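Local coordinates for putative uncharacterized protein (Ustilago maydis, PDB 4GNX) that binds single-stranded DNA, probably as the large subunit of replication protein A, through a series of OB-fold domains, at residues T17-V22 with N71-I76; P5-S10 with D47-I52; D290-R295 with F402-K407. One frame throughout, in Å; residues are numbered along the deposited sequence.

Contact 1: residues T17-V22 with N71-I76; sequences TIKARV and NHVYLI
Strands 17-22 and 73-76 run antiparallel, and their backbone bonding is a regular example of how an OB fold pairs its first strand with its fourth. I18 and I76 form one hydrogen-bonded pair, with I18 N to I76 O at 2.8 Å and I76 N returning to I18 O. A20 and Y74 form the next, with A20 N bonded to Y74 O and Y74 N to A20 O, the latter at 2.8 Å with an N-H...O angle of 168°. Beyond V73 the bonding continues into the turn: V22 N reaches H72 O almost along its C=O axis, and N71 N gives a bond of 2.6 Å to V22 O.

One side chain joins this backbone network. R21 has CG in the crowded position between N and C (chi1 84°), and its chain bends at chi3, so that NE donates to N71 O at 3.0 Å. The acceptor lies in the guanidinium plane, while the donor stands well above the carbonyl plane. V73 CG2 rests over one guanidinium face, offset toward its rim.

Apolar contacts fall on both faces of the pair. On the face of K19, R21, V73 and L75, K19 CD crosses V73 CG1 at 3.7 Å; at the far end of the pair T17 CG2 meets L75 CD2 obliquely. On the face of I18, A20, Y74 and I76, the two isoleucines lie side by side, I18 CG1 against I76 CB at 4.0 Å. V22 CG2 approaches Y74 CE1 at 3.7 Å, and the Y74 hydroxyl is hydrogen-bonded to Q69 N.

In the sheet the pair is flanked by strand 39-46 next to 17-22 and strand 104-107 next to 73-76. The I18 and I76 side chains face the barrel interior, meeting I97 and F99 respectively on strand 95-99.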
loop_
_atom_site.group_PDB
_atom_site.type_symbol
_atom_site.label_atom_id
_atom_site.label_comp_id
_atom_site.label_asym_id
_atom_site.label_seq_id
_atom_site.Cartn_x
_atom_site.Cartn_y
_atom_site.Cartn_z
ATOM N N THR C 17 19.039 25.453 23.203
ATOM C CA THR C 17 19.365 24.231 23.943
ATOM C C THR C 17 18.089 23.455 24.288
ATOM O O THR C 17 17.093 24.044 24.705
ATOM C CB THR C 17 20.101 24.562 25.254
ATOM O OG1 THR C 17 21.434 24.998 24.962
ATOM C CG2 THR C 17 20.173 23.350 26.163
ATOM N N ILE C 18 18.115 22.138 24.124
ATOM C CA ILE C 18 16.961 21.339 24.530
ATOM C C ILE C 18 17.298 20.385 25.664
ATOM O O ILE C 18 18.437 19.931 25.780
ATOM C CB ILE C 18 16.312 20.567 23.351
ATOM C CG1 ILE C 18 17.300 19.591 22.706
ATOM C CG2 ILE C 18 15.703 21.531 22.333
ATOM C CD1 ILE C 18 16.670 18.770 21.598
ATOM N N LYS C 19 16.304 20.098 26.496
ATOM C CA LYS C 19 16.420 19.075 27.524
ATOM C C LYS C 19 15.495 17.921 27.141
ATOM O O LYS C 19 14.270 18.060 27.178
ATOM C CB LYS C 19 16.011 19.659 28.872
ATOM C CG LYS C 19 16.958 19.330 30.022
ATOM C CD LYS C 19 16.373 18.306 30.986
ATOM C CE LYS C 19 15.584 18.940 32.131
ATOM N NZ LYS C 19 16.239 18.826 33.472
ATOM N N ALA C 20 16.072 16.788 26.748
ATOM C CA ALA C 20 15.275 15.678 26.208
ATOM C C ALA C 20 15.785 14.296 26.626
ATOM O O ALA C 20 16.995 14.127 26.862
ATOM C CB ALA C 20 15.235 15.777 24.698
ATOM N N ARG C 21 14.892 13.302 26.718
ATOM C CA ARG C 21 15.385 11.939 26.936
ATOM C C ARG C 21 15.397 11.115 25.672
ATOM O O ARG C 21 14.496 11.222 24.850
ATOM C CB ARG C 21 14.723 11.200 28.112
ATOM C CG ARG C 21 13.410 10.504 27.827
ATOM C CD ARG C 21 13.160 9.305 28.744
ATOM N NE ARG C 21 13.680 9.417 30.113
ATOM C CZ ARG C 21 13.192 10.218 31.057
ATOM N NH1 ARG C 21 12.177 11.035 30.793
ATOM N NH2 ARG C 21 13.737 10.219 32.269
ATOM N N VAL C 22 16.445 10.313 25.520
ATOM C CA VAL C 22 16.588 9.424 24.380
ATOM C C VAL C 22 15.625 8.270 24.551
ATOM O O VAL C 22 15.744 7.501 25.486
ATOM C CB VAL C 22 18.003 8.840 24.266
ATOM C CG1 VAL C 22 18.071 7.931 23.053
ATOM C CG2 VAL C 22 19.051 9.942 24.172
ATOM N N ASN C 71 16.805 6.176 27.452
ATOM C CA ASN C 71 16.071 6.486 28.657
ATOM C C ASN C 71 16.789 7.476 29.569
ATOM O O ASN C 71 16.226 7.929 30.573
ATOM C CB ASN C 71 15.684 5.208 29.395
ATOM C CG ASN C 71 14.461 5.390 30.255
ATOM O OD1 ASN C 71 13.528 6.110 29.884
ATOM N ND2 ASN C 71 14.456 4.748 31.413
ATOM N N HIS C 72 18.023 7.820 29.206
ATOM C CA HIS C 72 18.774 8.874 29.888
ATOM C C HIS C 72 18.433 10.219 29.294
ATOM O O HIS C 72 17.969 10.290 28.158
ATOM C CB HIS C 72 20.271 8.607 29.801
ATOM C CG HIS C 72 20.728 7.405 30.593
ATOM N ND1 HIS C 72 21.388 7.517 31.757
ATOM C CD2 HIS C 72 20.600 6.041 30.344
ATOM C CE1 HIS C 72 21.672 6.291 32.234
ATOM N NE2 HIS C 72 21.189 5.388 31.367
ATOM N N VAL C 73 18.672 11.286 30.059
ATOM C CA VAL C 73 18.209 12.650 29.741
ATOM C C VAL C 73 19.380 13.593 29.497
ATOM O O VAL C 73 20.324 13.627 30.284
ATOM C CB VAL C 73 17.357 13.225 30.892
ATOM C CG1 VAL C 73 17.097 14.714 30.700
ATOM C CG2 VAL C 73 16.050 12.459 31.030
ATOM N N TYR C 74 19.309 14.379 28.427
ATOM C CA TYR C 74 20.455 15.187 28.031
ATOM C C TYR C 74 20.139 16.638 27.682
ATOM O O TYR C 74 19.027 16.975 27.264
ATOM C CB TYR C 74 21.153 14.543 26.838
ATOM C CG TYR C 74 21.620 13.123 27.058
ATOM C CD1 TYR C 74 20.741 12.048 26.918
ATOM C CD2 TYR C 74 22.950 12.849 27.379
ATOM C CE1 TYR C 74 21.171 10.743 27.105
ATOM C CE2 TYR C 74 23.387 11.546 27.561
ATOM C CZ TYR C 74 22.492 10.498 27.424
ATOM O OH TYR C 74 22.913 9.204 27.606
ATOM N N LEU C 75 21.148 17.482 27.876
ATOM C CA LEU C 75 21.176 18.848 27.385
ATOM C C LEU C 75 21.892 18.790 26.060
ATOM O O LEU C 75 23.088 18.473 26.009
ATOM C CB LEU C 75 21.993 19.744 28.316
ATOM C CG LEU C 75 21.318 20.403 29.515
ATOM C CD1 LEU C 75 22.292 20.476 30.683
ATOM C CD2 LEU C 75 20.804 21.783 29.140
ATOM N N ILE C 76 21.158 19.093 24.994
ATOM C CA ILE C 76 21.716 19.113 23.653
ATOM C C ILE C 76 21.630 20.535 23.109
ATOM O O ILE C 76 20.644 21.251 23.338
ATOM C CB ILE C 76 20.984 18.126 22.736
ATOM C CG1 ILE C 76 21.026 16.720 23.334
ATOM C CG2 ILE C 76 21.592 18.132 21.338
ATOM C CD1 ILE C 76 19.882 15.842 22.870
#

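Contact 2: residues P5-S10 with D47-I52; sequences PIEGLS and DDSGEI
D47 organises the polar part of this contact by dividing its carboxylate between two tasks. Its CG sits in the crowded position between N and C (chi1 70°), and OD1 turns back on its own loop, gripped by three donors: S49 N, G50 N and S49 OG, the last at 2.6 Å. The bond from S49 N makes an Asx turn. OD2 takes the bond from outside, accepting I6 N at 3.0 Å through its syn lone pair. S49 OG, held by D47, in turn accepts E7 N at 3.1 Å along a nearly straight line (171°). The start of the 3-10 segment 6-8 is thus held by two side chains of the turn, with D47 also positioning S49.

Packing centres on I6, whose CG1 and CD1 slide past the D47 carboxylate, CG1 lying 3.3 Å from OD2. Its other branch, CG2, crosses I52 CG2 at 3.7 Å. L9 CD1 adds a looser touch on I52 CD1.

The turn joins strands 39-46 and 51-57 of the N-terminal OB fold; I6 also packs on I18 and A20 of strand 17-30, while L9 and I52 both reach I97 of strand 95-99.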
loop_
_atom_site.group_PDB
_atom_site.type_symbol
_atom_site.label_atom_id
_atom_site.label_comp_id
_atom_site.label_asym_id
_atom_site.label_seq_id
_atom_site.Cartn_x
_atom_site.Cartn_y
_atom_site.Cartn_z
ATOM N N PRO C 5 11.592 24.244 24.225
ATOM C CA PRO C 5 10.831 23.020 23.977
ATOM C C PRO C 5 11.192 22.523 22.597
ATOM O O PRO C 5 11.557 23.340 21.742
ATOM C CB PRO C 5 9.386 23.507 23.950
ATOM C CG PRO C 5 9.476 24.936 23.541
ATOM C CD PRO C 5 10.710 25.426 24.247
ATOM N N ILE C 6 11.102 21.209 22.382
ATOM C CA ILE C 6 11.389 20.596 21.068
ATOM C C ILE C 6 10.504 21.160 19.954
ATOM O O ILE C 6 10.998 21.502 18.877
ATOM C CB ILE C 6 11.278 19.067 21.129
ATOM C CG1 ILE C 6 12.554 18.512 21.751
ATOM C CG2 ILE C 6 11.081 18.478 19.734
ATOM C CD1 ILE C 6 12.449 17.084 22.227
ATOM N N GLU C 7 9.205 21.271 20.230
ATOM C CA GLU C 7 8.248 21.835 19.288
ATOM C C GLU C 7 8.559 23.271 18.875
ATOM O O GLU C 7 8.015 23.788 17.901
ATOM C CB GLU C 7 6.860 21.742 19.879
ATOM C CG GLU C 7 6.216 20.444 19.496
ATOM C CD GLU C 7 5.898 20.417 18.014
ATOM O OE1 GLU C 7 5.104 21.297 17.579
ATOM O OE2 GLU C 7 6.443 19.531 17.292
ATOM N N GLY C 8 9.452 23.895 19.629
ATOM C CA GLY C 8 9.863 25.242 19.375
ATOM C C GLY C 8 10.952 25.375 18.347
ATOM O O GLY C 8 11.164 26.461 17.850
ATOM N N LEU C 9 11.630 24.288 18.012
ATOM C CA LEU C 9 12.792 24.314 17.113
ATOM C C LEU C 9 12.496 24.548 15.639
ATOM O O LEU C 9 11.502 24.064 15.099
ATOM C CB LEU C 9 13.552 23.006 17.222
ATOM C CG LEU C 9 13.964 22.523 18.617
ATOM C CD1 LEU C 9 14.360 21.039 18.532
ATOM C CD2 LEU C 9 15.056 23.406 19.218
ATOM N N SER C 10 13.402 25.250 14.973
ATOM C CA SER C 10 13.224 25.640 13.573
ATOM C C SER C 10 14.579 26.030 12.994
ATOM O O SER C 10 15.508 26.346 13.747
ATOM C CB SER C 10 12.288 26.856 13.474
ATOM O OG SER C 10 12.893 28.001 14.062
ATOM N N ASP C 47 10.278 15.238 24.806
ATOM C CA ASP C 47 9.984 16.070 25.967
ATOM C C ASP C 47 8.484 16.388 26.072
ATOM O O ASP C 47 7.671 15.828 25.323
ATOM C CB ASP C 47 10.874 17.336 26.013
ATOM C CG ASP C 47 10.544 18.363 24.921
ATOM O OD1 ASP C 47 9.478 18.289 24.279
ATOM O OD2 ASP C 47 11.367 19.276 24.711
ATOM N N ASP C 48 8.137 17.273 27.010
ATOM C CA ASP C 48 6.768 17.773 27.210
ATOM C C ASP C 48 6.109 18.224 25.919
ATOM O O ASP C 48 4.919 17.997 25.720
ATOM C CB ASP C 48 6.762 18.968 28.162
ATOM C CG ASP C 48 7.953 18.976 29.109
ATOM O OD1 ASP C 48 9.047 18.485 28.722
ATOM O OD2 ASP C 48 7.792 19.494 30.242
ATOM N N SER C 49 6.883 18.870 25.050
ATOM C CA SER C 49 6.325 19.459 23.846
ATOM C C SER C 49 6.195 18.465 22.705
ATOM O O SER C 49 5.323 18.626 21.851
ATOM C CB SER C 49 7.113 20.698 23.414
ATOM O OG SER C 49 8.463 20.383 23.139
ATOM N N GLY C 50 7.039 17.439 22.689
ATOM C CA GLY C 50 6.975 16.457 21.625
ATOM C C GLY C 50 8.255 15.712 21.344
ATOM O O GLY C 50 9.153 15.647 22.189
ATOM N N GLU C 51 8.329 15.146 20.146
ATOM C CA GLU C 51 9.423 14.276 19.764
ATOM C C GLU C 51 10.227 14.834 18.590
ATOM O O GLU C 51 9.699 15.586 17.765
ATOM C CB GLU C 51 8.897 12.882 19.435
ATOM C CG GLU C 51 8.339 12.137 20.642
ATOM C CD GLU C 51 7.644 10.822 20.288
ATOM O OE1 GLU C 51 6.436 10.859 19.938
ATOM O OE2 GLU C 51 8.298 9.749 20.379
ATOM N N ILE C 52 11.508 14.478 18.520
ATOM C CA ILE C 52 12.299 14.810 17.349
ATOM C C ILE C 52 13.400 13.785 17.144
ATOM O O ILE C 52 13.920 13.218 18.114
ATOM C CB ILE C 52 12.883 16.249 17.408
ATOM C CG1 ILE C 52 13.534 16.623 16.073
ATOM C CG2 ILE C 52 13.885 16.394 18.547
ATOM C CD1 ILE C 52 13.388 18.071 15.666
#

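Contact 3: residues D290-R295 with F402-K407; sequences DYFNVR and FNCRAK. With nucleotides of chain G.
Six backbone hydrogen bonds hold strands 290-295 and 402-407 together in three antiparallel hydrogen-bonded pairs. The central one, F292 with C404, includes the shortest bond, C404 N to F292 O at 2.8 Å, which meets the oxygen nearly along its C=O axis. V294 pairs with F402 on one side and D290 with A406 on the other, where D290 N to A406 O lengthens to 3.2 Å. D290 OD1 is occupied separately by G284 N.

Polar groups also point toward the DNA of chain G. Y291 OH lies 3.1 Å from O4' of DT10, and R405 NH1 comes within 3.4 Å of OP1 of DT11, where the cationic guanidinium probably eases the negative charge of the phosphate. R405 CG lies between the backbone N and the carbonyl carbon (chi1 30°), and the chain bends at chi3, so that its end leads away from the neighbouring strand to the nucleotides.

Both strands belong to the five-stranded antiparallel sheet of the C-terminal OB-fold domain, strand 290-310 lying between 341-352 and 398-411, and 398-411 next to 414-426. OB folds commonly bind single strands across a sheet surface, here the face bearing Y291 and R405. The Y291 ring, CG anti to the carbonyl carbon, leans obliquely on the base of DT9, its CD1 3.5 Å from N3 of that nucleotide. Along its other flank CE2 packs on R405 CB at 3.5 Å, with the guanidinium turned nearly perpendicular to the ring, 81° away.

On the opposite face, F292 has CG between N and C (chi1 60°), and C404 CB sits over the ring in a CH-pi contact, 3.8 Å from the centroid, while SG approaches obliquely. A406 CB touches the edge of the same ring, which V278 of helix 275-280 and Y419 of strand 414-426 also pack against.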
loop_
_atom_site.group_PDB
_atom_site.type_symbol
_atom_site.label_atom_id
_atom_site.label_comp_id
_atom_site.label_asym_id
_atom_site.label_seq_id
_atom_site.Cartn_x
_atom_site.Cartn_y
_atom_site.Cartn_z
ATOM N N ASP C 290 8.226 -19.748 -2.411
ATOM C CA ASP C 290 8.033 -18.435 -1.805
ATOM C C ASP C 290 6.563 -18.025 -1.906
ATOM O O ASP C 290 5.813 -18.540 -2.737
ATOM C CB ASP C 290 8.925 -17.382 -2.484
ATOM C CG ASP C 290 10.402 -17.540 -2.137
ATOM O OD1 ASP C 290 11.200 -17.874 -3.044
ATOM O OD2 ASP C 290 10.765 -17.322 -0.958
ATOM N N TYR C 291 6.155 -17.094 -1.057
ATOM C CA TYR C 291 4.782 -16.633 -1.043
ATOM C C TYR C 291 4.783 -15.118 -1.021
ATOM O O TYR C 291 5.659 -14.506 -0.420
ATOM C CB TYR C 291 4.037 -17.198 0.165
ATOM C CG TYR C 291 3.956 -18.708 0.165
ATOM C CD1 TYR C 291 4.962 -19.485 0.764
ATOM C CD2 TYR C 291 2.876 -19.375 -0.443
ATOM C CE1 TYR C 291 4.892 -20.870 0.760
ATOM C CE2 TYR C 291 2.797 -20.764 -0.443
ATOM C CZ TYR C 291 3.806 -21.505 0.156
ATOM O OH TYR C 291 3.739 -22.885 0.151
ATOM N N PHE C 292 3.801 -14.514 -1.683
ATOM C CA PHE C 292 3.732 -13.073 -1.773
ATOM C C PHE C 292 2.340 -12.595 -2.119
ATOM O O PHE C 292 1.512 -13.367 -2.580
ATOM C CB PHE C 292 4.731 -12.556 -2.809
ATOM C CG PHE C 292 4.496 -13.080 -4.202
ATOM C CD1 PHE C 292 3.641 -12.406 -5.087
ATOM C CD2 PHE C 292 5.141 -14.235 -4.646
ATOM C CE1 PHE C 292 3.439 -12.882 -6.382
ATOM C CE2 PHE C 292 4.937 -14.718 -5.934
ATOM C CZ PHE C 292 4.093 -14.040 -6.808
ATOM N N ASN C 293 2.113 -11.306 -1.872
ATOM C CA ASN C 293 0.919 -10.577 -2.290
ATOM C C ASN C 293 1.281 -9.506 -3.295
ATOM O O ASN C 293 2.285 -8.832 -3.143
ATOM C CB ASN C 293 0.245 -9.931 -1.083
ATOM C CG ASN C 293 -0.529 -10.933 -0.248
ATOM O OD1 ASN C 293 -1.141 -11.868 -0.783
ATOM N ND2 ASN C 293 -0.507 -10.751 1.076
ATOM N N VAL C 294 0.461 -9.365 -4.326
ATOM C CA VAL C 294 0.644 -8.318 -5.342
ATOM C C VAL C 294 -0.688 -7.663 -5.737
ATOM O O VAL C 294 -1.651 -8.336 -6.079
ATOM C CB VAL C 294 1.375 -8.851 -6.596
ATOM C CG1 VAL C 294 1.290 -7.876 -7.745
ATOM C CG2 VAL C 294 2.834 -9.062 -6.304
ATOM N N ARG C 295 -0.740 -6.342 -5.662
ATOM C CA ARG C 295 -1.840 -5.595 -6.257
ATOM C C ARG C 295 -1.517 -5.515 -7.741
ATOM O O ARG C 295 -0.478 -4.958 -8.106
ATOM C CB ARG C 295 -1.894 -4.185 -5.680
ATOM C CG ARG C 295 -3.280 -3.587 -5.677
ATOM C CD ARG C 295 -3.328 -2.077 -5.444
ATOM N NE ARG C 295 -2.640 -1.551 -4.257
ATOM C CZ ARG C 295 -2.996 -1.778 -2.995
ATOM N NH1 ARG C 295 -4.015 -2.576 -2.693
ATOM N NH2 ARG C 295 -2.307 -1.216 -2.017
ATOM N N PHE C 402 -3.617 -10.241 -5.131
ATOM C CA PHE C 402 -3.338 -11.632 -5.448
ATOM C C PHE C 402 -2.420 -12.259 -4.415
ATOM O O PHE C 402 -1.340 -11.756 -4.128
ATOM C CB PHE C 402 -2.647 -11.741 -6.811
ATOM C CG PHE C 402 -3.516 -11.409 -7.975
ATOM C CD1 PHE C 402 -3.289 -10.253 -8.706
ATOM C CD2 PHE C 402 -4.531 -12.270 -8.370
ATOM C CE1 PHE C 402 -4.078 -9.935 -9.797
ATOM C CE2 PHE C 402 -5.326 -11.966 -9.460
ATOM C CZ PHE C 402 -5.097 -10.797 -10.180
ATOM N N ASN C 403 -2.848 -13.377 -3.873
ATOM C CA ASN C 403 -2.014 -14.130 -2.971
ATOM C C ASN C 403 -1.428 -15.302 -3.737
ATOM O O ASN C 403 -2.154 -16.121 -4.304
ATOM C CB ASN C 403 -2.826 -14.610 -1.769
ATOM C CG ASN C 403 -1.948 -15.147 -0.669
ATOM O OD1 ASN C 403 -0.842 -14.650 -0.466
ATOM N ND2 ASN C 403 -2.417 -16.176 0.038
ATOM N N CYS C 404 -0.108 -15.380 -3.765
ATOM C CA CYS C 404 0.551 -16.345 -4.630
ATOM C C CYS C 404 1.641 -17.148 -3.972
ATOM O O CYS C 404 2.268 -16.716 -3.000
ATOM C CB CYS C 404 1.185 -15.651 -5.831
ATOM S SG CYS C 404 0.147 -14.441 -6.648
ATOM N N ARG C 405 1.863 -18.323 -4.549
ATOM C CA ARG C 405 3.059 -19.107 -4.318
ATOM C C ARG C 405 3.877 -19.101 -5.612
ATOM O O ARG C 405 3.332 -18.923 -6.709
ATOM C CB ARG C 405 2.696 -20.536 -3.893
ATOM C CG ARG C 405 1.374 -21.045 -4.470
ATOM C CD ARG C 405 1.001 -22.425 -3.943
ATOM N NE ARG C 405 1.886 -23.460 -4.476
ATOM C CZ ARG C 405 2.019 -24.687 -3.972
ATOM N NH1 ARG C 405 1.326 -25.068 -2.900
ATOM N NH2 ARG C 405 2.859 -25.546 -4.540
ATOM N N ALA C 406 5.188 -19.272 -5.478
ATOM C CA ALA C 406 6.085 -19.412 -6.628
ATOM C C ALA C 406 6.979 -20.612 -6.397
ATOM O O ALA C 406 7.645 -20.698 -5.370
ATOM C CB ALA C 406 6.924 -18.156 -6.816
ATOM N N LYS C 407 6.987 -21.529 -7.358
ATOM C CA LYS C 407 7.719 -22.777 -7.248
ATOM C C LYS C 407 8.383 -23.149 -8.552
ATOM O O LYS C 407 8.040 -22.618 -9.603
ATOM C CB LYS C 407 6.775 -23.910 -6.856
ATOM C CG LYS C 407 6.868 -24.331 -5.402
ATOM C CD LYS C 407 7.164 -25.815 -5.292
ATOM C CE LYS C 407 6.025 -26.685 -5.794
ATOM N NZ LYS C 407 6.228 -28.108 -5.392
ATOM P P DT G 9 10.547 -21.785 6.711
ATOM O OP1 DT G 9 10.430 -21.506 8.168
ATOM O OP2 DT G 9 11.389 -22.915 6.242
ATOM O "O5'" DT G 9 9.086 -21.985 6.102
ATOM C "C5'" DT G 9 8.193 -22.997 6.611
ATOM C "C4'" DT G 9 6.759 -22.544 6.461
ATOM O "O4'" DT G 9 6.739 -21.132 6.135
ATOM C "C3'" DT G 9 5.964 -23.246 5.353
ATOM O "O3'" DT G 9 4.607 -23.482 5.767
ATOM C "C2'" DT G 9 5.978 -22.231 4.222
ATOM C "C1'" DT G 9 5.910 -20.932 5.003
ATOM N N1 DT G 9 6.366 -19.714 4.304
ATOM C C2 DT G 9 5.477 -18.668 4.224
ATOM O O2 DT G 9 4.351 -18.715 4.695
ATOM N N3 DT G 9 5.951 -17.561 3.565
ATOM C C4 DT G 9 7.198 -17.401 2.990
ATOM O O4 DT G 9 7.483 -16.346 2.430
ATOM C C5 DT G 9 8.081 -18.541 3.107
ATOM C C7 DT G 9 9.452 -18.462 2.513
ATOM C C6 DT G 9 7.626 -19.627 3.749
ATOM P P DT G 10 3.734 -24.787 5.393
ATOM O OP1 DT G 10 2.970 -25.169 6.612
ATOM O OP2 DT G 10 4.657 -25.773 4.774
ATOM O "O5'" DT G 10 2.665 -24.345 4.290
ATOM C "C5'" DT G 10 1.592 -25.229 3.873
ATOM C "C4'" DT G 10 1.320 -25.085 2.391
ATOM O "O4'" DT G 10 2.540 -25.327 1.649
ATOM C "C3'" DT G 10 0.287 -26.050 1.801
ATOM O "O3'" DT G 10 -0.353 -25.426 0.678
ATOM C "C2'" DT G 10 1.151 -27.179 1.269
ATOM C "C1'" DT G 10 2.347 -26.407 0.743
ATOM N N1 DT G 10 3.608 -27.171 0.665
ATOM C C2 DT G 10 3.886 -27.844 -0.503
ATOM O O2 DT G 10 3.136 -27.848 -1.466
ATOM N N3 DT G 10 5.082 -28.521 -0.502
ATOM C C4 DT G 10 6.005 -28.586 0.525
ATOM O O4 DT G 10 7.036 -29.235 0.380
ATOM C C5 DT G 10 5.650 -27.852 1.720
ATOM C C7 DT G 10 6.586 -27.867 2.887
ATOM C C6 DT G 10 4.486 -27.190 1.729
ATOM P P DT G 11 -1.752 -25.827 -0.016
ATOM O OP1 DT G 11 -1.674 -25.333 -1.417
ATOM O OP2 DT G 11 -2.808 -25.291 0.879
ATOM O "O5'" DT G 11 -1.891 -27.418 -0.022
ATOM C "C5'" DT G 11 -1.748 -28.215 -1.225
ATOM C "C4'" DT G 11 -3.011 -28.190 -2.059
ATOM O "O4'" DT G 11 -2.675 -27.802 -3.407
ATOM C "C3'" DT G 11 -3.727 -29.529 -2.221
ATOM O "O3'" DT G 11 -5.127 -29.350 -2.511
ATOM C "C2'" DT G 11 -2.985 -30.163 -3.384
ATOM C "C1'" DT G 11 -2.563 -28.960 -4.232
ATOM N N1 DT G 11 -1.187 -29.009 -4.737
ATOM C C2 DT G 11 -0.801 -28.049 -5.644
ATOM O O2 DT G 11 -1.553 -27.184 -6.061
ATOM N N3 DT G 11 0.507 -28.144 -6.053
ATOM C C4 DT G 11 1.445 -29.075 -5.647
ATOM O O4 DT G 11 2.585 -29.033 -6.103
ATOM C C5 DT G 11 0.972 -30.046 -4.685
ATOM C C7 DT G 11 1.916 -31.094 -4.186
ATOM C C6 DT G 11 -0.301 -29.961 -4.279
#

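In the fold
From the N terminus, the chain first lays down residues 5-10, then 17-22, then the turn 47-52 and finally 71-76, so contacts 1 and 2 cross, their segments alternating. Contact 2 closes a loop by bringing the turn after strand 39-46 back to the N-terminal lead-in; contact 1 closes a longer excursion by setting strand 73-77 beside strand 17-30. They touch directly where I6 packs on A20 and L9 on I18, and so tie the lead-in, the turn and the sheet of the first OB fold into one unit. Contact 3 opens much later, some 46 Å from contact 1 between centres, and closes the excursion of over a hundred residues, including the zinc site, within the C-terminal domain.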